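Local coordinates for major royal jelly protein 1 (Apis mellifera, PDB 5YYL) that is the most abundant protein of royal jelly, probably has a nutritional role in larval food, and binds a sterol, 24-methylenecholesterol, at residues A124-A128 with L185-V190. Residues are numbered along the deposited sequence; the frame is centred on the assembly and turned at random.
Sequences ASKLA and LSSLAV
Lys-126 and Leu-188 meet where the innermost strands of two successive blades of a beta-propeller run side by side, nearly parallel at 8°, their axes 6.0 Å apart. Each strand pairs backbone to backbone within its own blade, 124-129 with 134-139 and 185-192 with 201-207; between the blades, side chains reach across to the facing strand and a water links two carbonyls. From CB outward, Lys-126 runs along the neighbouring strand: CB sits 3.7 Å from CB of Leu-188; CG passes over the backbone between Ser-187 and Leu-188; a bend at chi2 (70°) then lays CD 3.6 Å from O of Ser-186. CE continues past the same carbonyl, and NZ goes on to bond O of Ser-67, in the blade before. Leu-188 answers with CD2, tucked 3.6 Å from O of Lys-126 and also against CB of Ala-128, whose methyl packs 3.5 Å from CG2 of Val-190. At the other end, OG of Ser-125 donates to O of Leu-185 (3.1 Å), lying in the carbonyl plane on a lone pair. One water spans the strands nearer Ala-128, giving its protons to O of Leu-127 at 2.6 Å and O of Leu-188 at 2.8 Å.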
ATOM      1  N   ALA A 124       9.805  36.242 -25.567  1.00 39.00           N
ATOM      2  CA  ALA A 124      10.136  34.815 -25.613  1.00 36.88           C
ATOM      3  C   ALA A 124       9.425  34.171 -26.805  1.00 36.85           C
ATOM      4  O   ALA A 124       8.259  33.789 -26.738  1.00 37.34           O
ATOM      5  CB  ALA A 124       9.739  34.128 -24.313  1.00 36.14           C
ATOM      6  N   SER A 125      10.140  34.100 -27.916  1.00 35.43           N
ATOM      7  CA  SER A 125       9.598  33.612 -29.166  1.00 34.29           C
ATOM      8  C   SER A 125       9.411  32.091 -29.111  1.00 33.73           C
ATOM      9  O   SER A 125       8.368  31.588 -29.516  1.00 33.28           O
ATOM     10  CB  SER A 125      10.544  34.001 -30.303  1.00 35.45           C
ATOM     11  OG  SER A 125       9.981  33.697 -31.558  1.00 39.21           O
ATOM     12  N   LYS A 126      10.414  31.382 -28.581  1.00 32.32           N
ATOM     13  CA  LYS A 126      10.439  29.920 -28.562  1.00 32.65           C
ATOM     14  C   LYS A 126      11.169  29.384 -27.334  1.00 29.98           C
ATOM     15  O   LYS A 126      12.020  30.063 -26.776  1.00 29.30           O
ATOM     16  CB  LYS A 126      11.127  29.408 -29.828  1.00 36.27           C
ATOM     17  CG  LYS A 126      10.263  28.557 -30.745  1.00 40.54           C
ATOM     18  CD  LYS A 126       9.181  29.363 -31.445  1.00 43.20           C
ATOM     19  CE  LYS A 126       8.095  28.445 -32.023  1.00 47.41           C
ATOM     20  NZ  LYS A 126       6.862  29.217 -32.351  1.00 49.23           N
ATOM     21  N   LEU A 127      10.839  28.156 -26.945  1.00 28.22           N
ATOM     22  CA  LEU A 127      11.420  27.487 -25.785  1.00 27.00           C
ATOM     23  C   LEU A 127      11.937  26.104 -26.154  1.00 26.50           C
ATOM     24  O   LEU A 127      11.565  25.529 -27.167  1.00 25.00           O
ATOM     25  CB  LEU A 127      10.397  27.346 -24.666  1.00 26.98           C
ATOM     26  CG  LEU A 127       9.688  28.611 -24.185  1.00 28.18           C
ATOM     27  CD1 LEU A 127       8.587  28.241 -23.184  1.00 27.81           C
ATOM     28  CD2 LEU A 127      10.659  29.618 -23.566  1.00 28.28           C
ATOM     29  N   ALA A 128      12.814  25.589 -25.309  1.00 27.37           N
ATOM     30  CA  ALA A 128      13.379  24.262 -25.477  1.00 28.69           C
ATOM     31  C   ALA A 128      13.902  23.763 -24.143  1.00 31.95           C
ATOM     32  O   ALA A 128      14.535  24.524 -23.410  1.00 35.50           O
ATOM     33  CB  ALA A 128      14.495  24.289 -26.489  1.00 27.75           C
ATOM     34  N   LEU A 185      13.797  36.157 -35.413  1.00 32.77           N
ATOM     35  CA  LEU A 185      14.174  34.852 -34.882  1.00 31.86           C
ATOM     36  C   LEU A 185      12.936  34.107 -34.345  1.00 31.62           C
ATOM     37  O   LEU A 185      12.405  34.437 -33.277  1.00 35.04           O
ATOM     38  CB  LEU A 185      15.252  35.045 -33.800  1.00 31.27           C
ATOM     39  CG  LEU A 185      16.477  35.896 -34.219  1.00 30.95           C
ATOM     40  CD1 LEU A 185      17.634  35.770 -33.249  1.00 30.45           C
ATOM     41  CD2 LEU A 185      16.968  35.534 -35.612  1.00 31.81           C
ATOM     42  N   SER A 186      12.473  33.117 -35.098  1.00 29.54           N
ATOM     43  CA  SER A 186      11.131  32.523 -34.943  1.00 28.96           C
ATOM     44  C   SER A 186      11.071  31.004 -34.673  1.00 28.83           C
ATOM     45  O   SER A 186       9.997  30.416 -34.760  1.00 31.96           O
ATOM     46  CB  SER A 186      10.414  32.757 -36.267  1.00 29.36           C
ATOM     47  OG  SER A 186      11.037  31.989 -37.331  1.00 29.18           O
ATOM     48  N   SER A 187      12.217  30.369 -34.438  1.00 27.09           N
ATOM     49  CA  SER A 187      12.290  28.907 -34.312  1.00 27.80           C
ATOM     50  C   SER A 187      13.577  28.502 -33.597  1.00 28.05           C
ATOM     51  O   SER A 187      14.599  29.177 -33.713  1.00 27.75           O
ATOM     52  CB  SER A 187      12.205  28.229 -35.692  1.00 27.52           C
ATOM     53  OG  SER A 187      11.439  27.032 -35.631  1.00 28.17           O
ATOM     54  N   LEU A 188      13.505  27.412 -32.844  1.00 27.72           N
ATOM     55  CA  LEU A 188      14.569  27.046 -31.916  1.00 28.04           C
ATOM     56  C   LEU A 188      14.625  25.538 -31.755  1.00 28.31           C
ATOM     57  O   LEU A 188      13.590  24.855 -31.733  1.00 30.93           O
ATOM     58  CB  LEU A 188      14.341  27.698 -30.554  1.00 28.42           C
ATOM     59  CG  LEU A 188      15.283  27.400 -29.386  1.00 28.09           C
ATOM     60  CD1 LEU A 188      16.642  28.025 -29.646  1.00 27.98           C
ATOM     61  CD2 LEU A 188      14.658  27.913 -28.093  1.00 27.71           C
ATOM     62  N   ALA A 189      15.841  25.024 -31.644  1.00 27.79           N
ATOM     63  CA  ALA A 189      16.067  23.606 -31.412  1.00 27.86           C
ATOM     64  C   ALA A 189      17.400  23.460 -30.720  1.00 28.99           C
ATOM     65  O   ALA A 189      18.331  24.193 -31.024  1.00 28.96           O
ATOM     66  CB  ALA A 189      16.067  22.851 -32.717  1.00 27.59           C
ATOM     67  N   VAL A 190      17.493  22.511 -29.791  1.00 29.77           N
ATOM     68  CA  VAL A 190      18.673  22.369 -28.960  1.00 30.43           C
ATOM     69  C   VAL A 190      19.157  20.923 -28.947  1.00 30.93           C
ATOM     70  O   VAL A 190      18.365  20.003 -28.826  1.00 31.71           O
ATOM     71  CB  VAL A 190      18.350  22.837 -27.535  1.00 31.68           C
ATOM     72  CG1 VAL A 190      19.576  22.717 -26.635  1.00 33.20           C
ATOM     73  CG2 VAL A 190      17.818  24.269 -27.559  1.00 31.55           C
TER
HETATM   74  O   HOH W   1      11.830  24.602 -29.605  1.00 26.63           O